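Local coordinates for protein beta-N-acetylhexosaminidase (Streptomyces plicatus, PDB 1HP5) that removes terminal non-reducing N-acetylhexosamine residues from glycans and glycoconjugates by hydrolysis, probably by the substrate-assisted mechanism of glycoside hydrolase family 20, at residues A162-S167 / L447-L452; R168-V173 / G226-A231; T398-K403 / P464-V469. All blocks are in the same frame, centred on the assembly; numbering follows the deposited sequence.

Contact 1 of 3, residues A162-S167 / L447-L452; sequences AMLDVS and LWTETL. With NGT (3ar,5R,6S,7R,7ar-5-hydroxymethyl-2-methyl-5,6,7,7a-tetrahydro-3ah-pyrano[3,2-D]thiazole-6,7-diol), chain F.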
loop_
_atom_site.group_PDB
_atom_site.type_symbol
_atom_site.label_atom_id
_atom_site.label_comp_id
_atom_site.label_asym_id
_atom_site.label_seq_id
_atom_site.Cartn_x
_atom_site.Cartn_y
_atom_site.Cartn_z
ATOM N N ALA A 162 0.450 1.523 0.159
ATOM C CA ALA A 162 1.514 1.003 -0.670
ATOM C C ALA A 162 1.034 1.335 -2.065
ATOM O O ALA A 162 -0.138 1.133 -2.386
ATOM C CB ALA A 162 1.627 -0.511 -0.496
ATOM N N MET A 163 1.918 1.868 -2.892
ATOM C CA MET A 163 1.522 2.201 -4.245
ATOM C C MET A 163 2.192 1.249 -5.214
ATOM O O MET A 163 3.331 0.828 -4.997
ATOM C CB MET A 163 1.930 3.637 -4.600
ATOM C CG MET A 163 1.472 4.062 -6.001
ATOM S SD MET A 163 2.484 5.358 -6.776
ATOM C CE MET A 163 3.849 4.349 -7.428
ATOM N N LEU A 164 1.476 0.890 -6.272
ATOM C CA LEU A 164 2.057 0.042 -7.298
ATOM C C LEU A 164 1.890 0.770 -8.620
ATOM O O LEU A 164 0.785 1.166 -8.988
ATOM C CB LEU A 164 1.372 -1.327 -7.385
ATOM C CG LEU A 164 1.966 -2.210 -8.500
ATOM C CD1 LEU A 164 3.430 -2.530 -8.191
ATOM C CD2 LEU A 164 1.163 -3.494 -8.642
ATOM N N ASP A 165 3.002 0.961 -9.318
ATOM C CA ASP A 165 3.003 1.614 -10.616
ATOM C C ASP A 165 2.748 0.527 -11.665
ATOM O O ASP A 165 3.582 -0.359 -11.860
ATOM C CB ASP A 165 4.373 2.279 -10.838
ATOM C CG ASP A 165 4.590 2.751 -12.266
ATOM O OD1 ASP A 165 3.655 2.684 -13.094
ATOM O OD2 ASP A 165 5.720 3.198 -12.561
ATOM N N VAL A 166 1.591 0.574 -12.317
ATOM C CA VAL A 166 1.290 -0.411 -13.350
ATOM C C VAL A 166 1.324 0.250 -14.721
ATOM O O VAL A 166 0.912 -0.340 -15.725
ATOM C CB VAL A 166 -0.084 -1.096 -13.124
ATOM C CG1 VAL A 166 -0.089 -1.812 -11.759
ATOM C CG2 VAL A 166 -1.211 -0.077 -13.206
ATOM N N SER A 167 1.835 1.480 -14.754
ATOM C CA SER A 167 1.938 2.240 -15.993
ATOM C C SER A 167 3.267 2.006 -16.714
ATOM O O SER A 167 3.285 1.828 -17.931
ATOM C CB SER A 167 1.767 3.734 -15.714
ATOM O OG SER A 167 0.479 4.004 -15.181
ATOM N N LEU A 447 6.035 1.916 -5.143
ATOM C CA LEU A 447 6.897 1.018 -5.892
ATOM C C LEU A 447 6.743 1.351 -7.371
ATOM O O LEU A 447 5.800 0.887 -8.020
ATOM C CB LEU A 447 6.515 -0.443 -5.636
ATOM C CG LEU A 447 7.330 -1.500 -6.388
ATOM C CD1 LEU A 447 8.819 -1.211 -6.261
ATOM C CD2 LEU A 447 6.994 -2.886 -5.828
ATOM N N TRP A 448 7.655 2.175 -7.889
ATOM C CA TRP A 448 7.633 2.566 -9.298
ATOM C C TRP A 448 8.244 1.433 -10.108
ATOM O O TRP A 448 9.146 0.746 -9.635
ATOM C CB TRP A 448 8.412 3.866 -9.512
ATOM C CG TRP A 448 7.879 4.985 -8.677
ATOM C CD1 TRP A 448 8.336 5.389 -7.456
ATOM C CD2 TRP A 448 6.743 5.800 -8.972
ATOM N NE1 TRP A 448 7.551 6.407 -6.970
ATOM C CE2 TRP A 448 6.565 6.680 -7.882
ATOM C CE3 TRP A 448 5.852 5.872 -10.056
ATOM C CZ2 TRP A 448 5.530 7.628 -7.840
ATOM C CZ3 TRP A 448 4.822 6.813 -10.017
ATOM C CH2 TRP A 448 4.674 7.679 -8.912
ATOM N N THR A 449 7.779 1.249 -11.338
ATOM C CA THR A 449 8.262 0.123 -12.122
ATOM C C THR A 449 9.047 0.364 -13.410
ATOM O O THR A 449 8.997 -0.457 -14.331
ATOM C CB THR A 449 7.086 -0.824 -12.413
ATOM O OG1 THR A 449 6.054 -0.107 -13.100
ATOM C CG2 THR A 449 6.510 -1.367 -11.094
ATOM N N GLU A 450 9.784 1.469 -13.485
ATOM C CA GLU A 450 10.586 1.721 -14.681
ATOM C C GLU A 450 11.493 0.527 -14.955
ATOM O O GLU A 450 11.696 0.152 -16.107
ATOM C CB GLU A 450 11.485 2.961 -14.517
ATOM C CG GLU A 450 10.804 4.287 -14.804
ATOM C CD GLU A 450 10.230 4.939 -13.564
ATOM O OE1 GLU A 450 9.913 4.213 -12.595
ATOM O OE2 GLU A 450 10.089 6.180 -13.569
ATOM N N THR A 451 12.016 -0.074 -13.887
ATOM C CA THR A 451 12.956 -1.188 -14.002
ATOM C C THR A 451 12.450 -2.560 -13.571
ATOM O O THR A 451 13.217 -3.526 -13.558
ATOM C CB THR A 451 14.223 -0.907 -13.168
ATOM O OG1 THR A 451 13.909 -1.024 -11.772
ATOM C CG2 THR A 451 14.739 0.491 -13.438
ATOM N N LEU A 452 11.173 -2.655 -13.219
ATOM C CA LEU A 452 10.614 -3.919 -12.756
ATOM C C LEU A 452 9.510 -4.417 -13.686
ATOM O O LEU A 452 8.544 -3.703 -13.966
ATOM C CB LEU A 452 10.076 -3.728 -11.337
ATOM C CG LEU A 452 11.057 -2.986 -10.419
ATOM C CD1 LEU A 452 10.373 -2.633 -9.105
ATOM C CD2 LEU A 452 12.293 -3.850 -10.176
HETATM C C1 NGT F . 9.285 10.351 -9.240
HETATM C C2 NGT F . 8.279 10.521 -10.417
HETATM C C3 NGT F . 7.855 9.138 -11.018
HETATM C C4 NGT F . 9.035 8.159 -11.153
HETATM C C5 NGT F . 9.765 8.016 -9.800
HETATM C C6 NGT F . 10.972 7.081 -9.844
HETATM C C7 NGT F . 6.921 11.047 -8.656
HETATM C C8 NGT F . 5.767 11.594 -7.849
HETATM N N2 NGT F . 7.099 11.201 -9.896
HETATM S S1 NGT F . 8.150 10.128 -7.783
HETATM O O3 NGT F . 7.230 9.334 -12.277
HETATM O O4 NGT F . 8.546 6.900 -11.581
HETATM O O5 NGT F . 10.241 9.338 -9.337
HETATM O O6 NGT F . 11.492 6.862 -8.533
#

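Contact 2 of 3, residues R168-V173 / G226-A231; sequences RHFFGV and GYYTKA. With NGT (3ar,5R,6S,7R,7ar-5-hydroxymethyl-2-methyl-5,6,7,7a-tetrahydro-3ah-pyrano[3,2-D]thiazole-6,7-diol), chain F.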
loop_
_atom_site.group_PDB
_atom_site.type_symbol
_atom_site.label_atom_id
_atom_site.label_comp_id
_atom_site.label_asym_id
_atom_site.label_seq_id
_atom_site.Cartn_x
_atom_site.Cartn_y
_atom_site.Cartn_z
ATOM N N ARG A 168 4.373 2.017 -15.974
ATOM C CA ARG A 168 5.693 1.804 -16.573
ATOM C C ARG A 168 5.767 0.378 -17.102
ATOM O O ARG A 168 6.155 0.149 -18.247
ATOM C CB ARG A 168 6.785 2.087 -15.541
ATOM C CG ARG A 168 7.111 3.580 -15.423
ATOM C CD ARG A 168 5.871 4.480 -15.574
ATOM N NE ARG A 168 6.264 5.887 -15.573
ATOM C CZ ARG A 168 6.607 6.564 -14.481
ATOM N NH1 ARG A 168 6.589 5.971 -13.295
ATOM N NH2 ARG A 168 7.009 7.822 -14.580
ATOM N N HIS A 169 5.401 -0.577 -16.256
ATOM C CA HIS A 169 5.313 -1.978 -16.658
ATOM C C HIS A 169 3.963 -2.427 -16.128
ATOM O O HIS A 169 3.652 -2.228 -14.949
ATOM C CB HIS A 169 6.426 -2.838 -16.055
ATOM C CG HIS A 169 7.703 -2.798 -16.835
ATOM N ND1 HIS A 169 8.775 -2.010 -16.470
ATOM C CD2 HIS A 169 8.073 -3.432 -17.973
ATOM C CE1 HIS A 169 9.750 -2.163 -17.349
ATOM N NE2 HIS A 169 9.349 -3.020 -18.272
ATOM N N PHE A 170 3.157 -3.009 -17.007
ATOM C CA PHE A 170 1.832 -3.465 -16.628
ATOM C C PHE A 170 1.868 -4.780 -15.867
ATOM O O PHE A 170 2.684 -5.660 -16.150
ATOM C CB PHE A 170 0.955 -3.628 -17.871
ATOM C CG PHE A 170 -0.447 -4.083 -17.572
ATOM C CD1 PHE A 170 -1.339 -3.244 -16.907
ATOM C CD2 PHE A 170 -0.876 -5.352 -17.950
ATOM C CE1 PHE A 170 -2.643 -3.660 -16.624
ATOM C CE2 PHE A 170 -2.180 -5.780 -17.670
ATOM C CZ PHE A 170 -3.062 -4.935 -17.009
ATOM N N PHE A 171 0.989 -4.893 -14.880
ATOM C CA PHE A 171 0.865 -6.105 -14.090
ATOM C C PHE A 171 -0.618 -6.446 -14.095
ATOM O O PHE A 171 -1.461 -5.605 -13.766
ATOM C CB PHE A 171 1.394 -5.886 -12.664
ATOM C CG PHE A 171 2.891 -5.727 -12.602
ATOM C CD1 PHE A 171 3.484 -4.486 -12.821
ATOM C CD2 PHE A 171 3.712 -6.833 -12.409
ATOM C CE1 PHE A 171 4.877 -4.346 -12.854
ATOM C CE2 PHE A 171 5.109 -6.708 -12.439
ATOM C CZ PHE A 171 5.690 -5.455 -12.665
ATOM N N GLY A 172 -0.926 -7.672 -14.512
ATOM C CA GLY A 172 -2.305 -8.118 -14.598
ATOM C C GLY A 172 -3.004 -8.257 -13.263
ATOM O O GLY A 172 -2.398 -8.066 -12.213
ATOM N N VAL A 173 -4.284 -8.604 -13.312
ATOM C CA VAL A 173 -5.096 -8.758 -12.116
ATOM C C VAL A 173 -4.475 -9.704 -11.088
ATOM O O VAL A 173 -4.342 -9.343 -9.922
ATOM C CB VAL A 173 -6.519 -9.252 -12.476
ATOM C CG1 VAL A 173 -7.286 -9.613 -11.206
ATOM C CG2 VAL A 173 -7.266 -8.153 -13.249
ATOM N N GLY A 226 -0.867 -3.488 -21.912
ATOM C CA GLY A 226 -1.994 -4.054 -21.199
ATOM C C GLY A 226 -2.807 -2.989 -20.495
ATOM O O GLY A 226 -2.410 -1.819 -20.446
ATOM N N TYR A 227 -3.957 -3.391 -19.966
ATOM C CA TYR A 227 -4.832 -2.487 -19.230
ATOM C C TYR A 227 -5.953 -3.292 -18.602
ATOM O O TYR A 227 -6.181 -4.451 -18.964
ATOM C CB TYR A 227 -5.418 -1.413 -20.154
ATOM C CG TYR A 227 -6.326 -1.948 -21.233
ATOM C CD1 TYR A 227 -7.672 -2.224 -20.971
ATOM C CD2 TYR A 227 -5.838 -2.194 -22.516
ATOM C CE1 TYR A 227 -8.505 -2.729 -21.965
ATOM C CE2 TYR A 227 -6.661 -2.702 -23.512
ATOM C CZ TYR A 227 -7.990 -2.966 -23.231
ATOM O OH TYR A 227 -8.798 -3.464 -24.224
ATOM N N TYR A 228 -6.650 -2.677 -17.655
ATOM C CA TYR A 228 -7.756 -3.335 -16.977
ATOM C C TYR A 228 -9.084 -2.963 -17.613
ATOM O O TYR A 228 -9.381 -1.781 -17.789
ATOM C CB TYR A 228 -7.820 -2.920 -15.497
ATOM C CG TYR A 228 -6.523 -3.092 -14.742
ATOM C CD1 TYR A 228 -5.897 -4.336 -14.669
ATOM C CD2 TYR A 228 -5.906 -2.003 -14.129
ATOM C CE1 TYR A 228 -4.682 -4.489 -14.007
ATOM C CE2 TYR A 228 -4.694 -2.142 -13.471
ATOM C CZ TYR A 228 -4.086 -3.389 -13.415
ATOM O OH TYR A 228 -2.879 -3.531 -12.780
ATOM N N THR A 229 -9.874 -3.966 -17.976
ATOM C CA THR A 229 -11.206 -3.694 -18.494
ATOM C C THR A 229 -11.892 -3.268 -17.199
ATOM O O THR A 229 -11.318 -3.430 -16.121
ATOM C CB THR A 229 -11.902 -4.973 -19.022
ATOM O OG1 THR A 229 -11.819 -6.007 -18.029
ATOM C CG2 THR A 229 -11.256 -5.449 -20.312
ATOM N N LYS A 230 -13.099 -2.732 -17.274
ATOM C CA LYS A 230 -13.770 -2.324 -16.051
ATOM C C LYS A 230 -14.030 -3.509 -15.131
ATOM O O LYS A 230 -13.973 -3.376 -13.907
ATOM C CB LYS A 230 -15.078 -1.600 -16.379
ATOM C CG LYS A 230 -14.832 -0.263 -17.069
ATOM C CD LYS A 230 -16.054 0.639 -17.064
ATOM C CE LYS A 230 -15.660 2.043 -17.515
ATOM N NZ LYS A 230 -16.794 2.996 -17.423
ATOM N N ALA A 231 -14.308 -4.670 -15.716
ATOM C CA ALA A 231 -14.567 -5.862 -14.918
ATOM C C ALA A 231 -13.315 -6.245 -14.130
ATOM O O ALA A 231 -13.392 -6.584 -12.948
ATOM C CB ALA A 231 -14.998 -7.028 -15.824
HETATM C C1 NGT F . 9.285 10.351 -9.240
HETATM C C2 NGT F . 8.279 10.521 -10.417
HETATM C C3 NGT F . 7.855 9.138 -11.018
HETATM C C4 NGT F . 9.035 8.159 -11.153
HETATM C C5 NGT F . 9.765 8.016 -9.800
HETATM C C6 NGT F . 10.972 7.081 -9.844
HETATM C C7 NGT F . 6.921 11.047 -8.656
HETATM C C8 NGT F . 5.767 11.594 -7.849
HETATM N N2 NGT F . 7.099 11.201 -9.896
HETATM S S1 NGT F . 8.150 10.128 -7.783
HETATM O O3 NGT F . 7.230 9.334 -12.277
HETATM O O4 NGT F . 8.546 6.900 -11.581
HETATM O O5 NGT F . 10.241 9.338 -9.337
HETATM O O6 NGT F . 11.492 6.862 -8.533
#

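Contact 3 of 3, residues T398-K403 / P464-V469; sequences TYLDMK and PRLPGV. With NGT (3ar,5R,6S,7R,7ar-5-hydroxymethyl-2-methyl-5,6,7,7a-tetrahydro-3ah-pyrano[3,2-D]thiazole-6,7-diol), chain F.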
loop_
_atom_site.group_PDB
_atom_site.type_symbol
_atom_site.label_atom_id
_atom_site.label_comp_id
_atom_site.label_asym_id
_atom_site.label_seq_id
_atom_site.Cartn_x
_atom_site.Cartn_y
_atom_site.Cartn_z
ATOM N N THR A 398 11.025 5.868 1.640
ATOM C CA THR A 398 10.046 4.819 1.373
ATOM C C THR A 398 9.840 4.350 -0.064
ATOM O O THR A 398 8.970 3.519 -0.317
ATOM C CB THR A 398 8.679 5.233 1.933
ATOM O OG1 THR A 398 8.149 6.306 1.147
ATOM C CG2 THR A 398 8.827 5.706 3.377
ATOM N N TYR A 399 10.621 4.879 -1.001
ATOM C CA TYR A 399 10.509 4.468 -2.396
ATOM C C TYR A 399 11.127 3.080 -2.531
ATOM O O TYR A 399 12.341 2.915 -2.407
ATOM C CB TYR A 399 11.236 5.473 -3.301
ATOM C CG TYR A 399 10.353 6.621 -3.753
ATOM C CD1 TYR A 399 9.395 7.162 -2.896
ATOM C CD2 TYR A 399 10.449 7.135 -5.047
ATOM C CE1 TYR A 399 8.544 8.173 -3.313
ATOM C CE2 TYR A 399 9.601 8.155 -5.478
ATOM C CZ TYR A 399 8.645 8.664 -4.603
ATOM O OH TYR A 399 7.752 9.625 -5.020
ATOM N N LEU A 400 10.281 2.083 -2.777
ATOM C CA LEU A 400 10.745 0.705 -2.904
ATOM C C LEU A 400 11.523 0.450 -4.190
ATOM O O LEU A 400 12.179 -0.579 -4.331
ATOM C CB LEU A 400 9.550 -0.247 -2.793
ATOM C CG LEU A 400 8.779 -0.001 -1.489
ATOM C CD1 LEU A 400 7.569 -0.920 -1.395
ATOM C CD2 LEU A 400 9.728 -0.234 -0.307
ATOM N N ASP A 401 11.457 1.388 -5.130
ATOM C CA ASP A 401 12.194 1.225 -6.374
ATOM C C ASP A 401 13.611 1.768 -6.249
ATOM O O ASP A 401 14.417 1.592 -7.152
ATOM C CB ASP A 401 11.475 1.927 -7.532
ATOM C CG ASP A 401 11.401 3.431 -7.351
ATOM O OD1 ASP A 401 10.992 3.874 -6.260
ATOM O OD2 ASP A 401 11.740 4.169 -8.304
ATOM N N MET A 402 13.927 2.420 -5.133
ATOM C CA MET A 402 15.275 2.971 -4.970
ATOM C C MET A 402 16.254 1.866 -4.582
ATOM O O MET A 402 15.942 1.018 -3.746
ATOM C CB MET A 402 15.286 4.074 -3.901
ATOM C CG MET A 402 16.235 5.236 -4.214
ATOM S SD MET A 402 15.833 5.998 -5.811
ATOM C CE MET A 402 14.137 6.576 -5.475
ATOM N N LYS A 403 17.434 1.880 -5.193
ATOM C CA LYS A 403 18.464 0.885 -4.909
ATOM C C LYS A 403 18.890 0.904 -3.450
ATOM O O LYS A 403 18.873 1.952 -2.794
ATOM C CB LYS A 403 19.701 1.131 -5.784
ATOM C CG LYS A 403 19.473 0.884 -7.267
ATOM C CD LYS A 403 20.746 1.111 -8.076
ATOM C CE LYS A 403 20.519 0.761 -9.551
ATOM N NZ LYS A 403 21.737 1.031 -10.359
ATOM N N PRO A 464 13.159 -6.281 2.115
ATOM C CA PRO A 464 12.489 -6.120 3.410
ATOM C C PRO A 464 12.039 -4.730 3.859
ATOM O O PRO A 464 11.657 -4.567 5.015
ATOM C CB PRO A 464 13.518 -6.688 4.372
ATOM C CG PRO A 464 14.773 -6.092 3.817
ATOM C CD PRO A 464 14.623 -6.297 2.301
ATOM N N ARG A 465 12.064 -3.732 2.985
ATOM C CA ARG A 465 11.653 -2.395 3.418
ATOM C C ARG A 465 10.147 -2.208 3.625
ATOM O O ARG A 465 9.726 -1.394 4.445
ATOM C CB ARG A 465 12.184 -1.340 2.438
ATOM C CG ARG A 465 13.707 -1.230 2.451
ATOM C CD ARG A 465 14.233 -0.314 1.352
ATOM N NE ARG A 465 13.876 -0.811 0.025
ATOM C CZ ARG A 465 14.363 -0.323 -1.112
ATOM N NH1 ARG A 465 15.237 0.677 -1.090
ATOM N NH2 ARG A 465 13.969 -0.831 -2.274
ATOM N N LEU A 466 9.337 -2.970 2.899
ATOM C CA LEU A 466 7.887 -2.853 3.004
ATOM C C LEU A 466 7.329 -2.935 4.432
ATOM O O LEU A 466 6.504 -2.111 4.829
ATOM C CB LEU A 466 7.218 -3.918 2.128
ATOM C CG LEU A 466 5.691 -3.893 2.034
ATOM C CD1 LEU A 466 5.240 -2.697 1.188
ATOM C CD2 LEU A 466 5.205 -5.198 1.402
ATOM N N PRO A 467 7.760 -3.935 5.219
ATOM C CA PRO A 467 7.262 -4.069 6.595
ATOM C C PRO A 467 7.590 -2.844 7.444
ATOM O O PRO A 467 6.789 -2.416 8.276
ATOM C CB PRO A 467 7.989 -5.312 7.116
ATOM C CG PRO A 467 8.288 -6.096 5.870
ATOM C CD PRO A 467 8.699 -5.023 4.893
ATOM N N GLY A 468 8.782 -2.297 7.224
ATOM C CA GLY A 468 9.225 -1.136 7.976
ATOM C C GLY A 468 8.352 0.086 7.788
ATOM O O GLY A 468 8.039 0.788 8.749
ATOM N N VAL A 469 7.949 0.356 6.551
ATOM C CA VAL A 469 7.113 1.525 6.309
ATOM C C VAL A 469 5.735 1.298 6.925
ATOM O O VAL A 469 5.099 2.234 7.410
ATOM C CB VAL A 469 7.002 1.820 4.798
ATOM C CG1 VAL A 469 6.139 3.055 4.561
ATOM C CG2 VAL A 469 8.395 2.045 4.225
HETATM C C1 NGT F . 9.285 10.351 -9.240
HETATM C C2 NGT F . 8.279 10.521 -10.417
HETATM C C3 NGT F . 7.855 9.138 -11.018
HETATM C C4 NGT F . 9.035 8.159 -11.153
HETATM C C5 NGT F . 9.765 8.016 -9.800
HETATM C C6 NGT F . 10.972 7.081 -9.844
HETATM C C7 NGT F . 6.921 11.047 -8.656
HETATM C C8 NGT F . 5.767 11.594 -7.849
HETATM N N2 NGT F . 7.099 11.201 -9.896
HETATM S S1 NGT F . 8.150 10.128 -7.783
HETATM O O3 NGT F . 7.230 9.334 -12.277
HETATM O O4 NGT F . 8.546 6.900 -11.581
HETATM O O5 NGT F . 10.241 9.338 -9.337
HETATM O O6 NGT F . 11.492 6.862 -8.533
#

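Contact 1 of 3, residues A162-S167 / L447-L452
Two backbone hydrogen bonds join Leu447 to strand 159-165: Leu447 N donates to Met163 O at 2.9 Å, and Leu447 O accepts from Asp165 N at 3.1 Å. Leu447 thus spans the residues before and after Leu164, its bridge partner in a parallel register, and the two leucine side chains lie on the same face of the sheet, with only a loose methyl approach between them.

At the end of the strand pairing, bonds between side chain and backbone take over. Thr449 OG1 donates to Asp165 O at 2.8 Å, from above the carbonyl plane, while Thr449 N reaches Asp165 OD2 at 3.1 Å along an almost straight N-H line of 179°, again out of the carboxylate plane. The other carboxylate oxygen, OD1, closes an Asx turn by accepting from Ser167 N at 2.7 Å. Both oxygens of this buried aspartate are therefore engaged, and OD2 also forms a salt bridge with Arg168.

Strands 159-165 and 440-447, the latter ending at Leu447, are the first and last of the catalytic (beta/alpha)8 barrel and meet where it closes, and the loops at their C-terminal ends lead into the sugar site.

The apolar part is carried by Met163 and Trp448. With CG anti to the backbone N (chi1 -177°) and a bend at chi3, the methionine brings CE over the centre of the six-membered indole ring, 3.4 Å from its centroid, and SD over the same face in a Met-aromatic contact. The thiazoline ligand NGT covers the opposite face, its O4 near the rim, and Asp165 OD2 lies at the ring edge. Glu450 OE2 accepts from NGT O4 at 2.6 Å.

Contact 2 of 3, residues R168-V173 / G226-A231
Phe170 holds CG anti to its own backbone nitrogen (chi1 -179°), which carries the ring out to Gly226, whereas Tyr228 has CG anti to the carbonyl carbon (chi1 -53°) and extends its phenol toward the 168-173 loop. The two rings meet obliquely, planes at 48°, with Phe170 CE1 3.4 Å from Tyr228 CE1 and above one face of the tyrosine, toward its rim. One face of Phe170 is laid against backbone: the Gly226 carbonyl carbon sits over the ring centre, Tyr227 N lies nearer the rim, and Gly226 CA makes a CH-pi contact 3.9 Å from the centroid. Glycine suits this place, since a CB would run into Phe170 CD2 and the backbone angles themselves disfavour a side chain.

The phenol ends in a hydrogen bond, Tyr228 OH to Phe171 O at 2.7 Å, nearly along the C=O axis. That bond fixes the far end of the ring, while Val173 CG2 packs loosely beside CD1. Nearer the strand, Arg168 turns to the ligand: NH1 donates to NGT O4 and NH2 to NGT O3, both at 2.8 Å, and NH2 is also salt-bridged to Asp197.

The contact joins the loop after strand 159-165 to the residues leading into helix 230-242. Gly172 and Thr229 are the N-cap residues of helices 173-184 and 230-242, and Val173 and Tyr228 both pack on Ile236 of the latter.

Contact 3 of 3, residues T398-K403 / P464-V469
The guanidinium of Arg465 has Tyr399 O over one face, displaced toward the rim, and presents its NH1-NH2 edge to Met402 O. Both nitrogens donate to that single carbonyl oxygen, NH1 at 2.8 Å and NH2 at 3.1 Å, and the oxygen lies 4° out of the guanidinium plane. The bend of the arginine at chi3 (-61°) turns this edge onto the type I turn from Tyr399 to Met402, which Met402 N closes by donating to Tyr399 O. Arg465 NH2 also bonds to Met461 O, so the guanidinium N-H groups are directed at backbone carbonyls. With alanine in place of this arginine, Met402 O would lose both its donors from the helix, and the 399-402 turn would probably be held less firmly against it. The Tyr399 ring meets that of Trp448.

Apolar contacts flank the polar grip. Leu400 and Arg465 run past each other in opposite directions, with CD2 of the leucine 3.8 Å from CB of the arginine, and Leu400 CD1 meets Leu466 CD1 at 3.9 Å. Thr398 crosses Val469 at about a right angle, their CG2 methyls 3.8 Å apart, while its hydroxyl bonds to Glu444 O.

Asp401 is directed away from 464-469, its OD2 accepting from NGT O6 at 2.7 Å. The 398-403 loop, which follows strand 389-392, is a ligand-binding loop of the (beta/alpha)8 barrel, probably serving the substrate likewise, and is backed by helix 465-474 on the side away from the sugar.

Overall arrangement
From the N terminus, the chain passes the smaller mixed-sheet domain and enters the barrel at strand 159-165, where contact 1 opens. Contact 2 follows at once, closing a short loop between 168-173 and 226-231, and so is nested inside the much longer loop that contact 1 closes at 447-452. Contact 3 opens later, at 398-403, before contact 1 has closed, and ends at 464-469, so these two cross. Contact 1 touches both others, through His169 on one side and Tyr399 on the other, whereas contacts 2 and 3 lie about 23 Å apart between centres. Together they tie the first and last barrel strands, their loops and outer helices, and each contributes a residue that touches NGT.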